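Local atomic coordinates of putative S-adenosylmethionine-dependent methyltransferase (Bacteroides thetaiotaomicron, PDB entry 1WYZ), a protein that probably transfers methyl groups from S-adenosylmethionine to a substrate not yet established. Residues Pro9-Asp14 with Glu18-Ser23; Glu27-Ile32 with Arg44-Lys49; Ile125-Ala130 with Ala199-Glu204; Lys156-Arg161 with Gln169-Thr174; Gly205-Thr210 with Lys214-His219. One frame throughout, in Å; residues are numbered along the deposited sequence.

Interaction 1 of 5, residues Pro9-Asp14 with Glu18-Ser23; sequences PVTLGD and EQVLPS
L21 meets P9 through van der Waals contact of a methyl with a backbone oxygen. L21 CD2 lies 3.4 Å from P9 O and sits more loosely by the proline ring, 4.4 Å from P9 CG. CG of L21 stands anti to its carbonyl carbon (chi1 -59°), which places CD2 against P9 O. The second apolar contact is methyl to methyl. T11 CG2 is 3.8 Å from V20 CG2, and the two side chains cross at about a right angle.

Residues 9-14 form the loop after strand 5-8 of the parallel sheet. The chain then turns through the short helix 17-20, and V20 and L21 fold back on the loop. P22 and Q19 also pack on the second subunit.

The polar contact is internal to the loop. T11 OG1 donates to G13 O at 2.8 Å, in the carbonyl plane, with a C=O...O angle of 155°. This bond probably fixes the rotation of the threonine, with CG2 against V20 CG2. A glycine in place of T11 would probably leave G13 O without this donor and open a gap beside V20 CG2. Q19, next to V20, sends its NE2 to T202 O.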
# COMPACT_ATOMS: atom_id res chain seq x y z
N PRO A 9 3.61 4.01 -11.03
CA PRO A 9 3.22 5.04 -10.05
C PRO A 9 3.95 6.39 -10.20
O PRO A 9 5.07 6.45 -10.69
CB PRO A 9 3.48 4.35 -8.71
CG PRO A 9 4.53 3.32 -9.01
CD PRO A 9 4.15 2.81 -10.36
N VAL A 10 3.30 7.47 -9.77
CA VAL A 10 3.89 8.82 -9.84
C VAL A 10 4.05 9.37 -8.42
O VAL A 10 3.76 8.68 -7.44
CB VAL A 10 3.01 9.81 -10.65
CG1 VAL A 10 2.85 9.34 -12.09
CG2 VAL A 10 1.64 9.95 -9.98
N THR A 11 4.50 10.62 -8.30
CA THR A 11 4.70 11.23 -6.98
C THR A 11 3.38 11.62 -6.29
O THR A 11 2.40 11.95 -6.95
CB THR A 11 5.56 12.51 -7.06
OG1 THR A 11 4.90 13.49 -7.87
CG2 THR A 11 6.94 12.21 -7.64
N LEU A 12 3.38 11.57 -4.96
CA LEU A 12 2.22 11.93 -4.17
C LEU A 12 2.05 13.45 -4.19
O LEU A 12 0.93 13.96 -4.15
CB LEU A 12 2.39 11.44 -2.72
CG LEU A 12 1.52 10.30 -2.16
CD1 LEU A 12 1.40 9.15 -3.16
CD2 LEU A 12 2.12 9.81 -0.85
N GLY A 13 3.16 14.17 -4.24
CA GLY A 13 3.10 15.62 -4.28
C GLY A 13 4.19 16.21 -5.16
O GLY A 13 4.53 15.65 -6.20
N ASP A 14 4.73 17.34 -4.74
CA ASP A 14 5.80 18.02 -5.46
C ASP A 14 7.16 17.68 -4.84
O ASP A 14 7.67 18.40 -3.99
CB ASP A 14 5.56 19.54 -5.43
CG ASP A 14 6.78 20.34 -5.86
OD1 ASP A 14 7.34 20.03 -6.93
OD2 ASP A 14 7.18 21.27 -5.13
N GLU A 18 13.16 10.83 -7.51
CA GLU A 18 14.05 9.86 -6.89
C GLU A 18 13.84 9.66 -5.38
O GLU A 18 14.42 8.75 -4.78
CB GLU A 18 15.52 10.24 -7.14
CG GLU A 18 15.86 11.69 -6.80
CD GLU A 18 15.58 12.66 -7.94
OE1 GLU A 18 14.41 12.80 -8.36
OE2 GLU A 18 16.55 13.28 -8.42
N GLN A 19 13.03 10.51 -4.77
CA GLN A 19 12.77 10.39 -3.34
C GLN A 19 11.68 9.35 -3.08
O GLN A 19 11.59 8.77 -2.00
CB GLN A 19 12.33 11.74 -2.78
CG GLN A 19 12.22 11.82 -1.25
CD GLN A 19 11.18 12.85 -0.80
OE1 GLN A 19 11.18 14.00 -1.24
NE2 GLN A 19 10.29 12.43 0.09
N VAL A 20 10.85 9.11 -4.09
CA VAL A 20 9.74 8.18 -3.92
C VAL A 20 9.56 7.09 -4.98
O VAL A 20 8.64 6.27 -4.86
CB VAL A 20 8.44 8.97 -3.77
CG1 VAL A 20 8.53 9.88 -2.53
CG2 VAL A 20 8.19 9.80 -5.03
N LEU A 21 10.43 7.05 -5.99
CA LEU A 21 10.32 6.04 -7.04
C LEU A 21 11.60 5.23 -7.25
O LEU A 21 12.69 5.78 -7.24
CB LEU A 21 9.94 6.70 -8.36
CG LEU A 21 8.62 7.47 -8.34
CD1 LEU A 21 8.52 8.34 -9.57
CD2 LEU A 21 7.45 6.50 -8.26
N PRO A 22 11.49 3.91 -7.41
CA PRO A 22 12.72 3.14 -7.62
C PRO A 22 13.26 3.48 -9.02
O PRO A 22 12.48 3.66 -9.97
CB PRO A 22 12.24 1.69 -7.51
CG PRO A 22 11.12 1.78 -6.55
CD PRO A 22 10.38 3.01 -7.03
N SER A 23 14.58 3.58 -9.15
CA SER A 23 15.18 3.91 -10.44
C SER A 23 14.90 2.83 -11.49
O SER A 23 15.01 3.08 -12.69
CB SER A 23 16.68 4.14 -10.29
OG SER A 23 17.34 2.99 -9.79

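Interaction 2 of 5, residues Glu27-Ile32 with Arg44-Lys49; sequences EIIRGI and RRFLKK
I29 packs on F46 and L47, joining helix 24-29 to helix 40-50. Both helices belong to the N-terminal domain with the parallel sheet. Strand 34-37 of that sheet runs between them in the chain, so this is a helix-strand-helix arrangement in which the helices before and after one strand meet. The contact is small, 98 Å² in all, and all three residues that touch are buried. No hydrogen bond crosses it; it is made by apolar side chains.

Along residues 44-49, F46 is the first residue to touch. Its CG is anti to the backbone N (chi1 170°), and CE2 comes within 4.3 Å of I29 CD1. The methyl approaches the ring obliquely. The same ring also touches V10 and L21, and L17 of helix 17-20 packs on it.

L47 follows and makes the closer contact. Its CD2 is 3.6 Å from I29 CG2, and the two side chains cross obliquely. I29 therefore uses two branches for two neighbours in sequence. CG2, anti to its own N, takes L47, while CG1 (chi1 -76°) carries CD1 to F46. The isoleucine is thus shared between a ring and a branched chain. I29 also packs on L8 of strand 5-8.

R30, next to I29, forms a salt bridge with D51, just beyond helix 40-50. On the other flank of I29, I28 O takes two backbone donors, G31 N at 2.8 Å and I32 N at 3.2 Å.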
# COMPACT_ATOMS: atom_id res chain seq x y z
N GLU A 27 13.98 2.52 -15.99
CA GLU A 27 14.50 1.61 -17.00
C GLU A 27 13.39 1.06 -17.88
O GLU A 27 13.50 1.05 -19.11
CB GLU A 27 15.24 0.44 -16.35
CG GLU A 27 16.58 0.80 -15.72
CD GLU A 27 17.22 -0.39 -15.02
OE1 GLU A 27 17.30 -1.47 -15.66
OE2 GLU A 27 17.62 -0.25 -13.84
N ILE A 28 12.31 0.58 -17.26
CA ILE A 28 11.23 0.03 -18.05
C ILE A 28 10.42 1.13 -18.74
O ILE A 28 9.92 0.95 -19.85
CB ILE A 28 10.32 -0.93 -17.21
CG1 ILE A 28 9.42 -0.13 -16.27
CG2 ILE A 28 11.16 -1.89 -16.38
CD1 ILE A 28 8.11 0.33 -16.89
N ILE A 29 10.31 2.29 -18.11
CA ILE A 29 9.56 3.35 -18.76
C ILE A 29 10.21 3.67 -20.11
O ILE A 29 9.51 3.87 -21.11
CB ILE A 29 9.51 4.62 -17.90
CG1 ILE A 29 8.49 4.41 -16.77
CG2 ILE A 29 9.18 5.82 -18.79
CD1 ILE A 29 8.54 5.47 -15.67
N ARG A 30 11.54 3.72 -20.13
CA ARG A 30 12.29 3.99 -21.35
C ARG A 30 11.90 3.03 -22.47
O ARG A 30 12.06 3.33 -23.65
CB ARG A 30 13.80 3.86 -21.09
CG ARG A 30 14.38 5.02 -20.30
CD ARG A 30 15.82 4.76 -19.90
NE ARG A 30 16.33 5.86 -19.08
CZ ARG A 30 17.25 5.72 -18.13
NH1 ARG A 30 17.77 4.52 -17.87
NH2 ARG A 30 17.64 6.78 -17.43
N GLY A 31 11.39 1.86 -22.08
CA GLY A 31 10.99 0.87 -23.06
C GLY A 31 9.61 1.10 -23.63
O GLY A 31 9.41 1.07 -24.85
N ILE A 32 8.64 1.33 -22.75
CA ILE A 32 7.25 1.54 -23.14
C ILE A 32 7.04 2.65 -24.16
O ILE A 32 7.57 3.75 -24.01
CB ILE A 32 6.40 1.82 -21.91
CG1 ILE A 32 6.59 0.68 -20.90
CG2 ILE A 32 4.95 1.98 -22.30
CD1 ILE A 32 5.97 -0.67 -21.22
N ARG A 44 2.19 13.18 -19.75
CA ARG A 44 3.27 13.59 -20.63
C ARG A 44 4.31 14.39 -19.84
O ARG A 44 5.51 14.12 -19.94
CB ARG A 44 2.72 14.42 -21.81
CG ARG A 44 3.77 14.77 -22.86
CD ARG A 44 3.17 15.45 -24.09
NE ARG A 44 2.43 14.52 -24.95
CZ ARG A 44 2.29 14.68 -26.26
NH1 ARG A 44 2.84 15.72 -26.87
NH2 ARG A 44 1.60 13.80 -26.97
N ARG A 45 3.85 15.35 -19.04
CA ARG A 45 4.77 16.15 -18.24
C ARG A 45 5.60 15.23 -17.35
O ARG A 45 6.80 15.40 -17.20
CB ARG A 45 4.00 17.13 -17.35
CG ARG A 45 3.05 18.05 -18.11
CD ARG A 45 2.35 19.03 -17.16
NE ARG A 45 3.26 20.03 -16.61
CZ ARG A 45 3.81 21.02 -17.32
NH1 ARG A 45 3.54 21.14 -18.61
NH2 ARG A 45 4.63 21.88 -16.73
N PHE A 46 4.94 14.23 -16.78
CA PHE A 46 5.61 13.27 -15.91
C PHE A 46 6.76 12.54 -16.59
O PHE A 46 7.86 12.47 -16.04
CB PHE A 46 4.61 12.23 -15.41
CG PHE A 46 5.26 11.07 -14.71
CD1 PHE A 46 5.77 11.22 -13.43
CD2 PHE A 46 5.34 9.82 -15.33
CE1 PHE A 46 6.37 10.13 -12.76
CE2 PHE A 46 5.93 8.74 -14.67
CZ PHE A 46 6.44 8.89 -13.38
N LEU A 47 6.51 11.99 -17.77
CA LEU A 47 7.56 11.26 -18.48
C LEU A 47 8.75 12.16 -18.79
O LEU A 47 9.87 11.68 -18.97
CB LEU A 47 7.01 10.64 -19.78
CG LEU A 47 5.97 9.51 -19.65
CD1 LEU A 47 5.48 9.14 -21.04
CD2 LEU A 47 6.58 8.29 -18.96
N LYS A 48 8.52 13.47 -18.84
CA LYS A 48 9.58 14.44 -19.10
C LYS A 48 10.51 14.48 -17.90
O LYS A 48 11.73 14.51 -18.05
CB LYS A 48 9.00 15.84 -19.34
CG LYS A 48 8.84 16.25 -20.81
CD LYS A 48 10.17 16.66 -21.46
CE LYS A 48 10.78 15.57 -22.33
NZ LYS A 48 11.31 14.43 -21.55
N LYS A 49 9.91 14.46 -16.72
CA LYS A 49 10.67 14.49 -15.47
C LYS A 49 11.37 13.14 -15.25
O LYS A 49 12.39 13.06 -14.57
CB LYS A 49 9.71 14.81 -14.32
CG LYS A 49 10.27 15.77 -13.27
CD LYS A 49 11.30 15.10 -12.36
CE LYS A 49 11.62 15.97 -11.15
NZ LYS A 49 12.37 15.22 -10.10

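Interaction 3 of 5, residues Ile125-Ala130 with Ala199-Glu204; sequences ILSVMA and ANITCE
L126 of helix 123-131 packs against I201 and T202. Its CB and CD1 both lie 4.0 Å from I201 CG2, as the two side chains slide past each other in opposite directions. L126 CD1 also reaches T202 CG2 at 3.7 Å, and here the side chains cross at about a right angle. S127 adds the third contact, with its OG 3.2 Å from I201 CD1.

I201 divides its branches between the two helix residues. CG2 is anti to the backbone N and meets L126, while CG1 (chi1 -56°) carries CD1 to S127. I201 and T202 are the corner residues of a type II beta turn, closed by C203 N to N200 O at 3.0 Å. The turn lies between strands 194-199 and 207-212 of the mixed sheet. Beyond it, T202 N bonds E206 OE1 and T202 O accepts from Q19 NE2 of the N-terminal domain. I229 of strand 228-233 packs on both S127 and I201, and P117 of the second subunit touches L126.

No hydrogen bond joins helix and turn directly. The contact rests mainly on dispersion between L126 and the methyls of I201 and T202. S127 adds a hydroxyl-methyl contact; its OG bonds S123 O within its own helix, so it gives no directional bond across.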
# COMPACT_ATOMS: atom_id res chain seq x y z
N ILE A 125 -0.31 2.87 2.68
CA ILE A 125 0.62 2.07 3.51
C ILE A 125 1.61 2.94 4.29
O ILE A 125 2.01 2.58 5.39
CB ILE A 125 1.44 1.02 2.70
CG1 ILE A 125 2.59 1.71 1.97
CG2 ILE A 125 0.54 0.29 1.71
CD1 ILE A 125 3.70 0.78 1.50
N LEU A 126 2.03 4.06 3.70
CA LEU A 126 2.95 4.96 4.39
C LEU A 126 2.29 5.45 5.68
O LEU A 126 2.93 5.54 6.73
CB LEU A 126 3.32 6.14 3.48
CG LEU A 126 4.33 5.80 2.38
CD1 LEU A 126 4.42 6.92 1.34
CD2 LEU A 126 5.71 5.52 3.02
N SER A 127 0.99 5.74 5.59
CA SER A 127 0.22 6.21 6.75
C SER A 127 0.15 5.14 7.82
O SER A 127 0.44 5.39 8.98
CB SER A 127 -1.21 6.60 6.35
OG SER A 127 -1.23 7.89 5.78
N VAL A 128 -0.27 3.95 7.43
CA VAL A 128 -0.36 2.86 8.38
C VAL A 128 0.97 2.76 9.12
O VAL A 128 1.00 2.63 10.34
CB VAL A 128 -0.63 1.51 7.67
CG1 VAL A 128 -0.44 0.36 8.65
CG2 VAL A 128 -2.05 1.51 7.11
N MSE A 129 2.06 2.85 8.37
CA MSE A 129 3.39 2.75 8.93
C MSE A 129 3.70 3.80 9.98
O MSE A 129 4.17 3.47 11.08
CB MSE A 129 4.43 2.82 7.81
CG MSE A 129 4.51 1.59 6.90
SE MSE A 129 5.59 1.89 5.31
CE MSE A 129 7.24 2.45 6.19
N ALA A 130 3.44 5.05 9.66
CA ALA A 130 3.75 6.13 10.57
C ALA A 130 2.77 6.32 11.70
O ALA A 130 3.05 7.07 12.64
CB ALA A 130 3.91 7.44 9.81
N ALA A 199 -0.94 14.46 6.88
CA ALA A 199 -0.99 15.47 5.83
C ALA A 199 0.37 15.66 5.12
O ALA A 199 1.42 15.55 5.74
CB ALA A 199 -1.45 16.78 6.43
N ASN A 200 0.32 15.95 3.82
CA ASN A 200 1.52 16.14 3.01
C ASN A 200 2.53 15.01 3.13
O ASN A 200 3.72 15.26 3.30
CB ASN A 200 2.23 17.44 3.36
CG ASN A 200 1.54 18.64 2.78
OD1 ASN A 200 1.11 18.63 1.62
ND2 ASN A 200 1.45 19.70 3.57
N ILE A 201 2.05 13.78 3.03
CA ILE A 201 2.93 12.62 3.13
C ILE A 201 3.98 12.68 2.01
O ILE A 201 3.64 12.86 0.83
CB ILE A 201 2.10 11.30 3.07
CG1 ILE A 201 1.02 11.32 4.16
CG2 ILE A 201 3.00 10.09 3.25
CD1 ILE A 201 -0.09 10.28 4.00
N THR A 202 5.25 12.53 2.41
CA THR A 202 6.42 12.57 1.52
C THR A 202 6.79 13.97 1.00
O THR A 202 7.83 14.14 0.37
CB THR A 202 6.27 11.63 0.29
OG1 THR A 202 5.41 12.23 -0.68
CG2 THR A 202 5.71 10.28 0.70
N CYS A 203 5.94 14.97 1.27
CA CYS A 203 6.21 16.34 0.79
C CYS A 203 7.01 17.22 1.76
O CYS A 203 7.19 18.41 1.52
CB CYS A 203 4.89 17.04 0.47
SG CYS A 203 3.93 16.22 -0.81
N GLU A 204 7.48 16.61 2.85
CA GLU A 204 8.26 17.30 3.88
C GLU A 204 7.64 18.53 4.55
O GLU A 204 8.26 19.17 5.39
CB GLU A 204 9.67 17.61 3.38
CG GLU A 204 10.54 16.35 3.33
CD GLU A 204 10.29 15.43 4.53
OE1 GLU A 204 10.59 15.84 5.68
OE2 GLU A 204 9.79 14.30 4.32

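Interaction 4 of 5, residues Lys156-Arg161 with Gln169-Thr174; sequences KTLEQR and QLFIET
L158 lies across the bent chain of Q169 and points one methyl at F171. L158 CG is 4.0 Å from Q169 CB, and the two side chains meet at a slant. Q169 CG is anti to its carbonyl carbon (chi1 -56°), which puts it 3.5 Å from L158 O. The bend at chi2 (-58°) then turns the amide, and OE1 comes within 4.1 Å of L158 CG. L158 CD2 approaches the F171 ring obliquely, 3.7 Å from F171 CD2.

The contact belongs to a beta-alpha-beta unit of strand 138-143, helix 150-165 and strand 168-173. The helix segment and strand run nearly antiparallel, at 152°, with their axes 9.3 Å apart. Both ends of the buried amide are held, since H141 NE2 of the first strand donates to Q169 OE1 and Q169 NE2 bonds Q167 O. F171 also packs on M181 and I185 of helix 178-188. Cutting L158 back to an alanine would probably leave a gap beside the F171 ring and uncover Q169 CB.

R161 touches Q169 loosely, with R161 CB 4.4 Å from Q169 NE2. Its guanidinium leads away, and NH2 forms a salt bridge with E165 of the second subunit.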
# COMPACT_ATOMS: atom_id res chain seq x y z
N LYS A 156 -19.19 6.05 12.92
CA LYS A 156 -19.62 5.21 14.03
C LYS A 156 -19.43 3.71 13.73
O LYS A 156 -19.02 2.95 14.61
CB LYS A 156 -21.09 5.50 14.34
CG LYS A 156 -21.48 5.32 15.79
CD LYS A 156 -20.89 6.41 16.68
CE LYS A 156 -21.35 6.25 18.13
NZ LYS A 156 -20.68 7.21 19.05
N THR A 157 -19.72 3.31 12.49
CA THR A 157 -19.59 1.91 12.08
C THR A 157 -18.13 1.54 11.91
O THR A 157 -17.71 0.46 12.32
CB THR A 157 -20.32 1.64 10.74
OG1 THR A 157 -21.68 2.09 10.83
CG2 THR A 157 -20.33 0.15 10.44
N LEU A 158 -17.35 2.43 11.30
CA LEU A 158 -15.93 2.17 11.12
C LEU A 158 -15.34 1.92 12.50
O LEU A 158 -14.67 0.90 12.73
CB LEU A 158 -15.24 3.38 10.49
CG LEU A 158 -14.89 3.37 9.00
CD1 LEU A 158 -15.94 2.62 8.19
CD2 LEU A 158 -14.79 4.82 8.53
N GLU A 159 -15.63 2.84 13.42
CA GLU A 159 -15.15 2.76 14.79
C GLU A 159 -15.52 1.44 15.46
O GLU A 159 -14.69 0.81 16.12
CB GLU A 159 -15.67 3.96 15.60
CG GLU A 159 -15.12 4.03 17.03
CD GLU A 159 -15.49 5.33 17.75
OE1 GLU A 159 -16.65 5.77 17.64
OE2 GLU A 159 -14.61 5.89 18.45
N GLN A 160 -16.77 1.01 15.29
CA GLN A 160 -17.20 -0.25 15.90
C GLN A 160 -16.37 -1.40 15.32
O GLN A 160 -15.95 -2.30 16.06
CB GLN A 160 -18.70 -0.47 15.67
CG GLN A 160 -19.58 0.44 16.55
CD GLN A 160 -21.06 0.42 16.17
OE1 GLN A 160 -21.40 0.58 15.00
NE2 GLN A 160 -21.93 0.23 17.15
N ARG A 161 -16.12 -1.37 14.01
CA ARG A 161 -15.33 -2.42 13.37
C ARG A 161 -13.91 -2.42 13.91
O ARG A 161 -13.25 -3.46 13.99
CB ARG A 161 -15.32 -2.21 11.85
CG ARG A 161 -16.33 -3.07 11.10
CD ARG A 161 -16.28 -2.79 9.61
NE ARG A 161 -17.08 -3.73 8.83
CZ ARG A 161 -17.19 -3.68 7.50
NH1 ARG A 161 -16.55 -2.73 6.82
NH2 ARG A 161 -17.92 -4.57 6.86
N GLN A 169 -8.85 1.59 10.37
CA GLN A 169 -9.81 2.08 9.37
C GLN A 169 -9.27 3.36 8.73
O GLN A 169 -8.90 4.30 9.44
CB GLN A 169 -11.17 2.34 10.03
CG GLN A 169 -11.77 1.13 10.76
CD GLN A 169 -11.97 -0.12 9.88
OE1 GLN A 169 -12.67 -0.09 8.86
NE2 GLN A 169 -11.35 -1.22 10.28
N LEU A 170 -9.21 3.40 7.40
CA LEU A 170 -8.67 4.57 6.70
C LEU A 170 -9.62 5.21 5.71
O LEU A 170 -10.34 4.52 4.98
CB LEU A 170 -7.39 4.21 5.91
CG LEU A 170 -6.11 3.65 6.53
CD1 LEU A 170 -6.27 2.17 6.84
CD2 LEU A 170 -4.98 3.83 5.52
N PHE A 171 -9.60 6.54 5.66
CA PHE A 171 -10.43 7.29 4.73
C PHE A 171 -9.81 8.65 4.43
O PHE A 171 -9.05 9.19 5.24
CB PHE A 171 -11.86 7.44 5.28
CG PHE A 171 -11.93 8.00 6.68
CD1 PHE A 171 -12.01 9.38 6.90
CD2 PHE A 171 -11.97 7.15 7.79
CE1 PHE A 171 -12.12 9.91 8.19
CE2 PHE A 171 -12.09 7.67 9.10
CZ PHE A 171 -12.16 9.06 9.29
N ILE A 172 -10.10 9.20 3.25
CA ILE A 172 -9.54 10.49 2.85
C ILE A 172 -10.61 11.55 2.68
O ILE A 172 -11.81 11.24 2.66
CB ILE A 172 -8.75 10.37 1.54
CG1 ILE A 172 -9.70 9.99 0.40
CG2 ILE A 172 -7.64 9.33 1.69
CD1 ILE A 172 -9.12 10.14 -1.00
N GLU A 173 -10.17 12.80 2.57
CA GLU A 173 -11.08 13.94 2.42
C GLU A 173 -10.57 15.02 1.48
O GLU A 173 -9.37 15.26 1.38
CB GLU A 173 -11.34 14.57 3.79
CG GLU A 173 -12.76 14.35 4.29
CD GLU A 173 -13.81 15.04 3.44
OE1 GLU A 173 -13.74 14.97 2.19
OE2 GLU A 173 -14.74 15.64 4.03
N THR A 174 -11.51 15.68 0.80
CA THR A 174 -11.16 16.74 -0.13
C THR A 174 -10.53 17.89 0.66
O THR A 174 -10.98 18.22 1.76
CB THR A 174 -12.41 17.24 -0.91
OG1 THR A 174 -12.00 18.08 -1.99
CG2 THR A 174 -13.33 18.03 0.01

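Interaction 5 of 5, residues Gly205-Thr210 with Lys214-His219; sequences GEFIQT and KDWKGH
W216 pushes the six-membered end of its indole against F207 and Q209. The indole and the phenyl ring come from opposite directions and meet edge to edge. F207 CZ is 3.9 Å from W216 CH2, and each atom lies near the plane of the other ring. There is no face-to-face stack and no T-shaped one.

The torsions explain this meeting. F207 CG is anti to its backbone N (chi1 177°), which sends the phenyl ring out from the strand to the indole. The CB of W216 does not itself point at the strand; the long indole covers the distance. Q209 is also anti at chi1 (-172°) and stays extended beyond CG. Its OE1 ends above the indole plane beside CH2, 3.9 Å from W216 CH2, with amide and indole planes 60° apart. The backbone of Q209 joins in, since Q209 O lies at the indole edge, 3.7 Å from W216 CZ2.

Strand 207-212 is an outermost strand of the mixed sheet within this chain, and the short helix 213-216 follows it directly. I197 of the neighbouring strand 194-199 and P221 each pack on both F207 and W216. W216 NE1 donates to L195 O, which holds the indole from its other end, and R211 makes a cation-pi contact with the same indole.

No hydrogen bond links the two segments. The backbone oxygen of Q209 meets the indole rim at CZ2, whose C-H probably carries a slight positive charge, so any attraction there is likely to be weak and mainly electrostatic.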
# COMPACT_ATOMS: atom_id res chain seq x y z
N GLY A 205 6.41 18.86 4.16
CA GLY A 205 5.68 19.92 4.83
C GLY A 205 4.88 18.98 5.73
O GLY A 205 4.07 19.37 6.57
N GLU A 206 5.15 17.70 5.48
CA GLU A 206 4.58 16.54 6.13
C GLU A 206 4.22 16.68 7.60
O GLU A 206 4.92 17.30 8.37
CB GLU A 206 5.54 15.35 5.97
CG GLU A 206 5.12 14.07 6.71
CD GLU A 206 6.14 12.94 6.59
OE1 GLU A 206 6.25 12.32 5.50
OE2 GLU A 206 6.83 12.67 7.60
N PHE A 207 3.11 16.06 7.96
CA PHE A 207 2.61 16.06 9.31
C PHE A 207 1.93 14.71 9.48
O PHE A 207 1.00 14.40 8.75
CB PHE A 207 1.59 17.18 9.52
CG PHE A 207 0.97 17.19 10.89
CD1 PHE A 207 1.63 17.77 11.97
CD2 PHE A 207 -0.28 16.61 11.10
CE1 PHE A 207 1.06 17.78 13.26
CE2 PHE A 207 -0.87 16.61 12.38
CZ PHE A 207 -0.19 17.19 13.46
N ILE A 208 2.42 13.89 10.41
CA ILE A 208 1.83 12.58 10.67
C ILE A 208 2.02 12.30 12.14
O ILE A 208 3.09 11.90 12.58
CB ILE A 208 2.52 11.45 9.92
CG1 ILE A 208 2.62 11.80 8.43
CG2 ILE A 208 1.74 10.15 10.17
CD1 ILE A 208 3.54 10.88 7.62
N GLN A 209 0.94 12.50 12.88
CA GLN A 209 0.95 12.33 14.31
C GLN A 209 -0.28 11.55 14.74
O GLN A 209 -1.36 11.74 14.20
CB GLN A 209 0.95 13.73 14.93
CG GLN A 209 1.16 13.80 16.42
CD GLN A 209 1.29 15.23 16.88
OE1 GLN A 209 0.38 16.04 16.69
NE2 GLN A 209 2.42 15.56 17.49
N THR A 210 -0.10 10.67 15.72
CA THR A 210 -1.20 9.88 16.24
C THR A 210 -1.58 10.43 17.59
O THR A 210 -0.74 10.88 18.36
CB THR A 210 -0.83 8.41 16.40
OG1 THR A 210 -0.70 7.82 15.10
CG2 THR A 210 -1.89 7.67 17.18
N LYS A 214 -9.76 12.50 22.47
CA LYS A 214 -9.81 13.39 23.61
C LYS A 214 -8.66 14.39 23.56
O LYS A 214 -8.85 15.58 23.82
CB LYS A 214 -9.72 12.60 24.92
CG LYS A 214 -9.77 13.46 26.18
CD LYS A 214 -9.33 12.70 27.42
CE LYS A 214 -9.48 13.54 28.67
NZ LYS A 214 -10.91 13.87 28.97
N ASP A 215 -7.47 13.91 23.22
CA ASP A 215 -6.29 14.78 23.15
C ASP A 215 -6.18 15.59 21.86
O ASP A 215 -5.31 16.45 21.75
CB ASP A 215 -5.00 13.98 23.38
CG ASP A 215 -4.80 13.61 24.85
OD1 ASP A 215 -4.75 14.53 25.70
OD2 ASP A 215 -4.68 12.40 25.16
N TRP A 216 -7.05 15.32 20.89
CA TRP A 216 -7.02 16.08 19.65
C TRP A 216 -7.82 17.36 19.84
O TRP A 216 -7.51 18.40 19.24
CB TRP A 216 -7.61 15.26 18.49
CG TRP A 216 -6.57 14.53 17.66
CD1 TRP A 216 -6.52 13.19 17.41
CD2 TRP A 216 -5.47 15.11 16.94
NE1 TRP A 216 -5.46 12.90 16.58
CE2 TRP A 216 -4.80 14.06 16.28
CE3 TRP A 216 -4.99 16.42 16.79
CZ2 TRP A 216 -3.67 14.28 15.48
CZ3 TRP A 216 -3.87 16.64 16.00
CH2 TRP A 216 -3.22 15.57 15.35
N LYS A 217 -8.85 17.29 20.69
CA LYS A 217 -9.71 18.44 20.97
C LYS A 217 -8.90 19.72 20.92
O LYS A 217 -9.16 20.61 20.12
CB LYS A 217 -10.36 18.28 22.34
CG LYS A 217 -11.27 17.06 22.44
CD LYS A 217 -12.46 17.15 21.48
CE LYS A 217 -13.31 15.89 21.51
NZ LYS A 217 -13.90 15.61 22.85
N GLY A 218 -7.90 19.80 21.79
CA GLY A 218 -7.06 20.97 21.80
C GLY A 218 -5.97 20.74 20.78
O GLY A 218 -5.58 19.59 20.55
N HIS A 219 -5.49 21.80 20.15
CA HIS A 219 -4.43 21.65 19.16
C HIS A 219 -4.84 20.90 17.89
O HIS A 219 -4.50 19.73 17.71
CB HIS A 219 -3.21 20.97 19.78
CG HIS A 219 -2.30 21.90 20.52
ND1 HIS A 219 -2.71 22.60 21.64
CD2 HIS A 219 -1.02 22.27 20.30
CE1 HIS A 219 -1.71 23.36 22.07
NE2 HIS A 219 -0.68 23.17 21.27

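Overall arrangement
Interaction 1 closes a loop of three residues just after strand 5-8. Interaction 2 follows in series and closes a longer loop that holds strand 34-37. The two touch through F46, which meets V10, and both lie in the N-terminal domain. Interaction 3 closes a loop of 68 residues in the C-terminal domain. Interaction 4, nested inside it, closes the short turn from helix 150-165 into strand 168-173; V128 meets L170 between them. Interaction 5 comes last and closes the three-residue link from strand 207-212 to helix 213-216. It joins interaction 3 where A199 pairs with F207. No two contacts cross. Q19 NE2 to T202 O ties interaction 1 to interaction 3, and so one domain to the other.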